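Local coordinates for protein Sex comb on midleg CG9495-PA (PDB 1PK1) that probably mediates protein-protein association in Polycomb-group gene repression through its sterile alpha motif (SAM) domain, a small all-helical bundle, at residues I15-T18 with I19-I23; N31-A34 with V35-D38; L53-E56 with R57-Y61; I72-L75 with V76-N80. The protein carries 2 engineered substitutions. All coordinates share one frame; numbering follows the deposited sequence.

Interaction 1: I15-T18 with I19-I23; sequences IDWT and IEEVI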
loop_
_atom_site.group_PDB
_atom_site.type_symbol
_atom_site.label_atom_id
_atom_site.label_comp_id
_atom_site.label_asym_id
_atom_site.label_seq_id
_atom_site.Cartn_x
_atom_site.Cartn_y
_atom_site.Cartn_z
ATOM N N ILE B 15 -19.068 2.871 -9.916
ATOM C CA ILE B 15 -19.782 1.598 -9.998
ATOM C C ILE B 15 -20.036 1.095 -11.424
ATOM O O ILE B 15 -20.204 -0.105 -11.639
ATOM C CB ILE B 15 -21.137 1.661 -9.253
ATOM C CG1 ILE B 15 -21.772 0.265 -9.219
ATOM C CG2 ILE B 15 -22.064 2.660 -9.938
ATOM C CD1 ILE B 15 -23.111 0.196 -8.512
ATOM N N ASP B 16 -20.053 2.005 -12.393
ATOM C CA ASP B 16 -20.299 1.631 -13.784
ATOM C C ASP B 16 -19.029 1.599 -14.626
ATOM O O ASP B 16 -19.088 1.510 -15.854
ATOM C CB ASP B 16 -21.299 2.603 -14.417
ATOM C CG ASP B 16 -22.618 2.645 -13.676
ATOM O OD1 ASP B 16 -23.228 1.572 -13.486
ATOM O OD2 ASP B 16 -23.049 3.752 -13.289
ATOM N N TRP B 17 -17.877 1.667 -13.969
ATOM C CA TRP B 17 -16.607 1.655 -14.677
ATOM C C TRP B 17 -16.249 0.305 -15.273
ATOM O O TRP B 17 -16.565 -0.737 -14.708
ATOM C CB TRP B 17 -15.474 2.083 -13.746
ATOM C CG TRP B 17 -15.483 3.537 -13.397
ATOM C CD1 TRP B 17 -16.300 4.502 -13.908
ATOM C CD2 TRP B 17 -14.600 4.197 -12.486
ATOM N NE1 TRP B 17 -15.979 5.728 -13.372
ATOM C CE2 TRP B 17 -14.937 5.568 -12.496
ATOM C CE3 TRP B 17 -13.551 3.762 -11.663
ATOM C CZ2 TRP B 17 -14.264 6.510 -11.712
ATOM C CZ3 TRP B 17 -12.881 4.697 -10.884
ATOM C CH2 TRP B 17 -13.241 6.058 -10.916
ATOM N N THR B 18 -15.585 0.342 -16.422
ATOM C CA THR B 18 -15.134 -0.868 -17.094
ATOM C C THR B 18 -13.774 -1.174 -16.484
ATOM O O THR B 18 -13.243 -0.365 -15.724
ATOM C CB THR B 18 -14.921 -0.635 -18.594
ATOM O OG1 THR B 18 -13.873 0.326 -18.776
ATOM C CG2 THR B 18 -16.206 -0.120 -19.246
ATOM N N ILE B 19 -13.214 -2.333 -16.817
ATOM C CA ILE B 19 -11.902 -2.707 -16.313
ATOM C C ILE B 19 -10.861 -1.657 -16.719
ATOM O O ILE B 19 -10.027 -1.252 -15.907
ATOM C CB ILE B 19 -11.472 -4.091 -16.868
ATOM C CG1 ILE B 19 -12.380 -5.185 -16.293
ATOM C CG2 ILE B 19 -10.003 -4.349 -16.544
ATOM C CD1 ILE B 19 -12.206 -6.553 -16.951
ATOM N N GLU B 20 -10.906 -1.203 -17.969
ATOM C CA GLU B 20 -9.936 -0.207 -18.409
ATOM C C GLU B 20 -10.103 1.133 -17.687
ATOM O O GLU B 20 -9.117 1.817 -17.408
ATOM C CB GLU B 20 -10.016 -0.002 -19.924
ATOM C CG GLU B 20 -9.488 -1.185 -20.736
ATOM C CD GLU B 20 -8.118 -1.663 -20.263
ATOM O OE1 GLU B 20 -7.249 -0.815 -19.963
ATOM O OE2 GLU B 20 -7.907 -2.891 -20.202
ATOM N N GLU B 21 -11.341 1.501 -17.381
ATOM C CA GLU B 21 -11.594 2.754 -16.672
ATOM C C GLU B 21 -11.030 2.679 -15.254
ATOM O O GLU B 21 -10.523 3.669 -14.734
ATOM C CB GLU B 21 -13.091 3.061 -16.633
ATOM C CG GLU B 21 -13.658 3.471 -18.002
ATOM C CD GLU B 21 -15.132 3.815 -17.950
ATOM O OE1 GLU B 21 -15.930 2.963 -17.507
ATOM O OE2 GLU B 21 -15.497 4.941 -18.356
ATOM N N VAL B 22 -11.127 1.505 -14.633
ATOM C CA VAL B 22 -10.588 1.311 -13.283
ATOM C C VAL B 22 -9.066 1.430 -13.327
ATOM O O VAL B 22 -8.446 2.055 -12.458
ATOM C CB VAL B 22 -10.959 -0.084 -12.719
ATOM C CG1 VAL B 22 -10.125 -0.394 -11.481
ATOM C CG2 VAL B 22 -12.443 -0.123 -12.367
ATOM N N ILE B 23 -8.460 0.820 -14.338
ATOM C CA ILE B 23 -7.016 0.876 -14.479
ATOM C C ILE B 23 -6.554 2.307 -14.745
ATOM O O ILE B 23 -5.531 2.739 -14.222
ATOM C CB ILE B 23 -6.542 -0.063 -15.604
ATOM C CG1 ILE B 23 -6.803 -1.513 -15.173
ATOM C CG2 ILE B 23 -5.062 0.175 -15.904
ATOM C CD1 ILE B 23 -6.418 -2.560 -16.199
HETATM O O HOH W 1 -18.403 3.363 -18.020
#
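Thr18 and Glu21 form a capping box at the start of helix 19-29, each side chain accepting from the other residue's backbone N-H. Glu21 OE1 takes the hydrogen of Thr18 N at 2.9 Å, with its anti lone pair and a fairly straight N-H...O angle of 152°. In return Thr18 OG1 accepts from Glu21 N at 3.1 Å, so the N-cap threonine occupies an amide of the first turn that has no helical carbonyl before it. The threonine hydroxyl sits between its own backbone N and carbonyl carbon (chi1 63°), from where it points at that amide, while the methyl CG2 lies 3.6 Å from Glu21 OE1. Behind the box the first regular helical bond runs from Val22 N to Thr18 O at 3.0 Å. A water donates both to Asp16 O and to Glu21 OE1, the latter at 2.6 Å; the carboxylate oxygen is thus gripped by two donors and its rotation is probably fixed. Packing begins at Trp17, whose CB lies 3.9 Å from Glu21 CB. The indole and carboxylate planes stand 56° apart, and Val22 CG2 reaches the ring at its edge, near its plane, besides touching Trp17 CB at 4.0 Å. Glu20 leads away from the cap to a salt bridge with Arg41. Trp17 NE1 donates to Ser12 O, and its ring meets that of Tyr25 further along helix 19-29. Buried Val22, one turn on from the cap, packs on Phe40 of helix 37-42 and Leu50 of helix 47-51.

Interaction 2: N31-A34 with V35-D38; sequences NSLA and VHGD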
loop_
_atom_site.group_PDB
_atom_site.type_symbol
_atom_site.label_atom_id
_atom_site.label_comp_id
_atom_site.label_asym_id
_atom_site.label_seq_id
_atom_site.Cartn_x
_atom_site.Cartn_y
_atom_site.Cartn_z
ATOM N N ASN B 31 1.019 6.720 -10.483
ATOM C CA ASN B 31 1.829 6.092 -11.510
ATOM C C ASN B 31 2.652 4.878 -11.057
ATOM O O ASN B 31 2.997 4.025 -11.876
ATOM C CB ASN B 31 2.747 7.146 -12.130
ATOM C CG ASN B 31 3.623 6.584 -13.214
ATOM O OD1 ASN B 31 4.809 6.332 -12.999
ATOM N ND2 ASN B 31 3.044 6.369 -14.389
ATOM N N SER B 32 2.958 4.795 -9.765
ATOM C CA SER B 32 3.756 3.688 -9.237
ATOM C C SER B 32 3.002 2.361 -9.208
ATOM O O SER B 32 3.598 1.301 -8.999
ATOM C CB SER B 32 4.252 4.017 -7.825
ATOM O OG SER B 32 3.178 4.072 -6.903
ATOM N N LEU B 33 1.696 2.423 -9.430
ATOM C CA LEU B 33 0.853 1.229 -9.427
ATOM C C LEU B 33 0.594 0.671 -10.827
ATOM O O LEU B 33 -0.016 -0.390 -10.974
ATOM C CB LEU B 33 -0.487 1.551 -8.757
ATOM C CG LEU B 33 -0.425 1.819 -7.252
ATOM C CD1 LEU B 33 -1.771 2.370 -6.778
ATOM C CD2 LEU B 33 -0.080 0.523 -6.518
ATOM N N ALA B 34 1.060 1.380 -11.855
ATOM C CA ALA B 34 0.844 0.944 -13.232
ATOM C C ALA B 34 1.398 -0.452 -13.545
ATOM O O ALA B 34 0.870 -1.154 -14.415
ATOM C CB ALA B 34 1.429 1.973 -14.201
ATOM N N VAL B 35 2.455 -0.855 -12.848
ATOM C CA VAL B 35 3.042 -2.173 -13.072
ATOM C C VAL B 35 2.028 -3.279 -12.761
ATOM O O VAL B 35 2.136 -4.405 -13.262
ATOM C CB VAL B 35 4.323 -2.376 -12.206
ATOM C CG1 VAL B 35 3.981 -2.300 -10.719
ATOM C CG2 VAL B 35 4.972 -3.719 -12.521
ATOM N N HIS B 36 1.025 -2.948 -11.955
ATOM C CA HIS B 36 0.009 -3.925 -11.576
ATOM C C HIS B 36 -1.215 -3.898 -12.477
ATOM O O HIS B 36 -2.187 -4.612 -12.233
ATOM C CB HIS B 36 -0.418 -3.693 -10.122
ATOM C CG HIS B 36 0.720 -3.735 -9.154
ATOM N ND1 HIS B 36 1.580 -4.807 -9.065
ATOM C CD2 HIS B 36 1.152 -2.829 -8.244
ATOM C CE1 HIS B 36 2.495 -4.560 -8.146
ATOM N NE2 HIS B 36 2.257 -3.365 -7.632
ATOM N N GLY B 37 -1.162 -3.081 -13.524
ATOM C CA GLY B 37 -2.285 -2.977 -14.443
ATOM C C GLY B 37 -2.792 -4.292 -15.008
ATOM O O GLY B 37 -4.003 -4.543 -15.030
ATOM N N ASP B 38 -1.878 -5.137 -15.475
ATOM C CA ASP B 38 -2.262 -6.418 -16.055
ATOM C C ASP B 38 -2.898 -7.350 -15.028
ATOM O O ASP B 38 -3.695 -8.217 -15.383
ATOM C CB ASP B 38 -1.052 -7.101 -16.699
ATOM C CG ASP B 38 -0.583 -6.386 -17.953
ATOM O OD1 ASP B 38 -1.372 -5.609 -18.529
ATOM O OD2 ASP B 38 0.571 -6.617 -18.370
HETATM O O HOH W 2 4.478 1.366 -12.412
HETATM O O HOH W 3 3.461 -0.512 -6.924
HETATM O O HOH W 4 0.584 -3.677 -16.167
#
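Leu33 and His36 meet through single atoms, Leu33 CD2 lying 4.0 Å from His36 CD2, in the plane of the imidazole and at its edge. Both side chains have CG anti to their own carbonyl carbon (chi1 -69° for Leu33 and -56° for His36), and they cross at a slant. The imidazole is also packed on one face: Val35 CG1 sits 3.6 Å above the plane, over the ring centre. That methyl reaches it because Val35 places CG1 between its backbone N and carbonyl carbon, a conformation that also leaves CG1 4.0 Å from Ser32 O. Next to CD2 in the ring, His36 NE2 donates a weak bond to a water that in turn donates to Ser32 O at 2.8 Å. The backbone underneath is 3-10, with i to i+3 bonds from His36 N to Leu33 O and from Gly37 N to Ala34 O, both 2.9 Å; in each the donor stands above the carbonyl plane. A second water, which accepts from Asp38 N, may also donate to Ala34 O. This 3-10 turn leads directly into helix 37-42. Leu33 reaches inward between Ile26 of helix 19-29 and Ile72 and Leu75 of helix 66-79, while His36 packs on Pro68 at the beginning of the latter.

Interaction 3: L53-E56 with R57-Y61; sequences LNSE and RMMKY. Engineered in segment 57-61: Arg57 (natural residue Met).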
loop_
_atom_site.group_PDB
_atom_site.type_symbol
_atom_site.label_atom_id
_atom_site.label_comp_id
_atom_site.label_asym_id
_atom_site.label_seq_id
_atom_site.Cartn_x
_atom_site.Cartn_y
_atom_site.Cartn_z
ATOM N N LEU B 53 -13.120 -4.552 -3.353
ATOM C CA LEU B 53 -11.780 -4.975 -2.950
ATOM C C LEU B 53 -11.397 -4.559 -1.533
ATOM O O LEU B 53 -11.969 -3.626 -0.964
ATOM C CB LEU B 53 -10.722 -4.388 -3.896
ATOM C CG LEU B 53 -10.452 -4.952 -5.288
ATOM C CD1 LEU B 53 -9.420 -4.064 -5.977
ATOM C CD2 LEU B 53 -9.931 -6.376 -5.194
ATOM N N ASN B 54 -10.428 -5.277 -0.971
ATOM C CA ASN B 54 -9.867 -4.962 0.339
ATOM C C ASN B 54 -8.451 -5.536 0.355
ATOM O O ASN B 54 -8.104 -6.348 -0.504
ATOM C CB ASN B 54 -10.726 -5.513 1.491
ATOM C CG ASN B 54 -10.884 -7.009 1.449
ATOM O OD1 ASN B 54 -9.911 -7.746 1.307
ATOM N ND2 ASN B 54 -12.121 -7.471 1.593
ATOM N N SER B 55 -7.627 -5.099 1.302
ATOM C CA SER B 55 -6.241 -5.553 1.367
ATOM C C SER B 55 -6.082 -7.066 1.483
ATOM O O SER B 55 -5.221 -7.656 0.827
ATOM C CB SER B 55 -5.499 -4.850 2.517
ATOM O OG SER B 55 -6.065 -5.147 3.778
ATOM N N GLU B 56 -6.910 -7.700 2.305
ATOM C CA GLU B 56 -6.825 -9.148 2.467
ATOM C C GLU B 56 -7.028 -9.875 1.140
ATOM O O GLU B 56 -6.264 -10.782 0.803
ATOM C CB GLU B 56 -7.862 -9.634 3.481
ATOM C CG GLU B 56 -7.586 -9.190 4.906
ATOM C CD GLU B 56 -6.243 -9.672 5.416
ATOM O OE1 GLU B 56 -5.987 -10.894 5.352
ATOM O OE2 GLU B 56 -5.446 -8.832 5.884
ATOM N N ARG B 57 -8.059 -9.481 0.398
ATOM C CA ARG B 57 -8.353 -10.094 -0.897
ATOM C C ARG B 57 -7.227 -9.814 -1.894
ATOM O O ARG B 57 -6.860 -10.676 -2.688
ATOM C CB ARG B 57 -9.659 -9.542 -1.474
ATOM C CG ARG B 57 -10.888 -9.666 -0.588
ATOM C CD ARG B 57 -11.535 -11.036 -0.664
ATOM N NE ARG B 57 -12.993 -10.931 -0.607
ATOM C CZ ARG B 57 -13.676 -10.369 0.387
ATOM N NH1 ARG B 57 -13.040 -9.855 1.431
ATOM N NH2 ARG B 57 -15.001 -10.310 0.333
ATOM N N MET B 58 -6.696 -8.596 -1.872
ATOM C CA MET B 58 -5.611 -8.255 -2.785
ATOM C C MET B 58 -4.349 -9.052 -2.497
ATOM O O MET B 58 -3.662 -9.490 -3.409
ATOM C CB MET B 58 -5.299 -6.752 -2.720
ATOM C CG MET B 58 -6.320 -5.889 -3.437
ATOM S SD MET B 58 -5.799 -4.164 -3.604
ATOM C CE MET B 58 -6.455 -3.487 -2.112
ATOM N N MET B 59 -4.040 -9.255 -1.224
ATOM C CA MET B 59 -2.838 -9.993 -0.874
ATOM C C MET B 59 -3.012 -11.488 -1.079
ATOM O O MET B 59 -2.158 -12.148 -1.659
ATOM C CB MET B 59 -2.446 -9.713 0.577
ATOM C CG MET B 59 -2.035 -8.272 0.831
ATOM S SD MET B 59 -1.357 -8.045 2.485
ATOM C CE MET B 59 -2.854 -8.193 3.481
ATOM N N LYS B 60 -4.137 -12.009 -0.619
ATOM C CA LYS B 60 -4.410 -13.434 -0.718
ATOM C C LYS B 60 -4.759 -13.932 -2.114
ATOM O O LYS B 60 -4.277 -14.984 -2.536
ATOM C CB LYS B 60 -5.552 -13.793 0.233
ATOM C CG LYS B 60 -5.900 -15.270 0.293
ATOM C CD LYS B 60 -4.887 -16.045 1.091
ATOM C CE LYS B 60 -5.412 -17.430 1.433
ATOM N NZ LYS B 60 -4.454 -18.118 2.328
ATOM N N TYR B 61 -5.587 -13.180 -2.836
ATOM C CA TYR B 61 -6.030 -13.620 -4.156
ATOM C C TYR B 61 -5.337 -13.008 -5.371
ATOM O O TYR B 61 -5.229 -13.656 -6.410
ATOM C CB TYR B 61 -7.543 -13.416 -4.258
ATOM C CG TYR B 61 -8.306 -14.081 -3.132
ATOM C CD1 TYR B 61 -9.485 -13.526 -2.642
ATOM C CD2 TYR B 61 -7.849 -15.271 -2.558
ATOM C CE1 TYR B 61 -10.195 -14.133 -1.606
ATOM C CE2 TYR B 61 -8.555 -15.888 -1.519
ATOM C CZ TYR B 61 -9.719 -15.313 -1.052
ATOM O OH TYR B 61 -10.412 -15.910 -0.021
#
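Met59 folds back over the carbonyl of Ser55, its CG only 3.2 Å from Ser55 O, and the bend at chi3 (-72°) turns CE over to within 3.6 Å of Glu56 OE2. The thioether thus lies across the first turn of helix 55-61, its terminal methyl beside the carboxylate of Glu56, which is brought there by a bend of its own at chi2. On another side of the turn, Leu53 CD2 meets Met58 CG at 4.0 Å, the two chains crossing at about a right angle; Met58 CE curls back to 3.7 Å from Asn54 O. Asn54 occupies the N-cap position. Its CG stands between the backbone N and the carbonyl carbon (chi1 60°), which carries OD1 toward Arg57 N for a capping bond, although the crowding of that oxygen against the Arg57 side chain leaves its position, and the bond, less certain. Arg57, engineered in place of methionine, passes obliquely by the Asn54 amide in an arrangement too doubtful to define a bond between the two side chains. Regular i to i+4 bonds follow: Met58 N to Asn54 O at 3.0 Å, Met59 N to Ser55 O at 2.9 Å and Lys60 N to Glu56 O at 2.8 Å. The amide nitrogen of Asn54 itself is buried by the turn and finds no partner in the model. Met58 leans inward on Ile72 and Cys73 of helix 66-79 and on Leu64, whose backbone also bonds to that of Met58. Leu53 packs on Ile45 and Met62, and Met59 reaches Leu66 at the beginning of helix 66-79.

Interaction 4: I72-L75 with V76-N80; sequences ICNL and VNKVN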
loop_
_atom_site.group_PDB
_atom_site.type_symbol
_atom_site.label_atom_id
_atom_site.label_comp_id
_atom_site.label_asym_id
_atom_site.label_seq_id
_atom_site.Cartn_x
_atom_site.Cartn_y
_atom_site.Cartn_z
ATOM N N ILE B 72 -3.646 1.090 -3.118
ATOM C CA ILE B 72 -4.843 0.873 -3.906
ATOM C C ILE B 72 -6.074 1.111 -3.035
ATOM O O ILE B 72 -7.030 1.752 -3.471
ATOM C CB ILE B 72 -4.860 -0.555 -4.498
ATOM C CG1 ILE B 72 -3.749 -0.670 -5.556
ATOM C CG2 ILE B 72 -6.225 -0.855 -5.097
ATOM C CD1 ILE B 72 -3.422 -2.089 -5.981
ATOM N N CYS B 73 -6.044 0.620 -1.799
ATOM C CA CYS B 73 -7.177 0.822 -0.892
ATOM C C CYS B 73 -7.400 2.311 -0.679
ATOM O O CYS B 73 -8.537 2.765 -0.592
ATOM C CB CYS B 73 -6.928 0.161 0.466
ATOM S SG CYS B 73 -7.246 -1.599 0.514
ATOM N N ASN B 74 -6.307 3.063 -0.606
ATOM C CA ASN B 74 -6.387 4.510 -0.400
ATOM C C ASN B 74 -7.145 5.157 -1.556
ATOM O O ASN B 74 -7.959 6.056 -1.348
ATOM C CB ASN B 74 -4.981 5.112 -0.285
ATOM C CG ASN B 74 -5.006 6.617 -0.069
ATOM O OD1 ASN B 74 -4.694 7.393 -0.974
ATOM N ND2 ASN B 74 -5.390 7.034 1.132
ATOM N N LEU B 75 -6.881 4.693 -2.773
ATOM C CA LEU B 75 -7.561 5.227 -3.951
ATOM C C LEU B 75 -9.009 4.743 -4.020
ATOM O O LEU B 75 -9.897 5.490 -4.432
ATOM C CB LEU B 75 -6.818 4.818 -5.226
ATOM C CG LEU B 75 -5.402 5.385 -5.387
ATOM C CD1 LEU B 75 -4.750 4.782 -6.625
ATOM C CD2 LEU B 75 -5.463 6.908 -5.491
ATOM N N VAL B 76 -9.245 3.494 -3.624
ATOM C CA VAL B 76 -10.596 2.939 -3.636
ATOM C C VAL B 76 -11.490 3.738 -2.690
ATOM O O VAL B 76 -12.612 4.098 -3.043
ATOM C CB VAL B 76 -10.616 1.461 -3.181
ATOM C CG1 VAL B 76 -12.056 0.982 -3.028
ATOM C CG2 VAL B 76 -9.884 0.591 -4.199
ATOM N N ASN B 77 -10.982 4.007 -1.491
ATOM C CA ASN B 77 -11.730 4.754 -0.484
ATOM C C ASN B 77 -12.232 6.101 -0.991
ATOM O O ASN B 77 -13.314 6.545 -0.607
ATOM C CB ASN B 77 -10.869 4.966 0.764
ATOM C CG ASN B 77 -10.734 3.707 1.605
ATOM O OD1 ASN B 77 -9.836 3.597 2.440
ATOM N ND2 ASN B 77 -11.631 2.761 1.398
ATOM N N LYS B 78 -11.448 6.747 -1.849
ATOM C CA LYS B 78 -11.824 8.052 -2.389
ATOM C C LYS B 78 -13.077 8.023 -3.261
ATOM O O LYS B 78 -13.823 9.004 -3.311
ATOM C CB LYS B 78 -10.662 8.649 -3.196
ATOM C CG LYS B 78 -9.407 8.919 -2.369
ATOM C CD LYS B 78 -8.311 9.550 -3.211
ATOM C CE LYS B 78 -7.050 9.770 -2.390
ATOM N NZ LYS B 78 -6.064 10.602 -3.130
ATOM N N VAL B 79 -13.310 6.906 -3.947
ATOM C CA VAL B 79 -14.466 6.794 -4.831
ATOM C C VAL B 79 -15.561 5.870 -4.305
ATOM O O VAL B 79 -16.504 5.553 -5.030
ATOM C CB VAL B 79 -14.042 6.306 -6.241
ATOM C CG1 VAL B 79 -13.150 7.346 -6.903
ATOM C CG2 VAL B 79 -13.312 4.968 -6.140
ATOM N N ASN B 80 -15.440 5.448 -3.049
ATOM C CA ASN B 80 -16.430 4.556 -2.449
ATOM C C ASN B 80 -17.302 5.292 -1.440
ATOM O O ASN B 80 -18.541 5.214 -1.577
ATOM C CB ASN B 80 -15.740 3.373 -1.761
ATOM C CG ASN B 80 -15.496 3.614 -0.281
ATOM O OD1 ASN B 80 -14.818 4.563 0.104
ATOM N ND2 ASN B 80 -16.054 2.747 0.557
#
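Val76 N to Ile72 O at 2.8 Å and Asn77 N to Cys73 O at 2.9 Å carry regular alpha-helical geometry through helix 66-79, followed by a weak i to i+3 bond from Lys78 N to Leu75 O (N-H...O angle 129°). On the inner side Ile72 CG2 meets Val76 CG2 at 4.0 Å, methyl against methyl one turn apart. Val76 CG2, anti to its own carbonyl carbon, also presses on the carbonyl of the preceding turn, 3.2 Å from Ile72 O. The outer side is polar: Lys78 runs fully extended past Asn74, its CG 3.4 Å from Asn74 O and its CE 3.6 Å from Asn74 OD1, so the aliphatic stem makes most of this contact. Asn77 lays its amide beside the Cys73 carbonyl, its CG 3.2 Å from Cys73 O. Leu75 O has a second donor in the hydroxyl of Tyr25, which ties helix 19-29 to this last turn. Buried Leu75 packs on Ile26 and Asn29 of that same helix, Ile72 on Leu64 and Val76 on Leu50. Such an amphipathic C-terminal helix, with the shorter helices gathered against its apolar side, is the hallmark of the five-helix SAM bundle.

Interaction 4 joins the other three, since helix 66-79 touches each of them. Trp17 CH2 of interaction 1 lies 4.2 Å from Val79 CG1, Leu33 CD1 of interaction 2 lies 3.8 Å from both Ile72 CG1 and Leu75 CD1, and Met58 SD of interaction 3 lies 3.7 Å from Ile72 CG2. Interactions 1 and 2 also meet directly, where Ile23 CD1 packs on Gly37 O. Interaction 3 stays apart from both, on the opposite side of the chain centre from interaction 1, with centres about 18 Å apart. Interactions 1 to 3 each start a helix, with side-chain N-caps in 1 and 3, and interaction 4 lies on the helix against which all three pack.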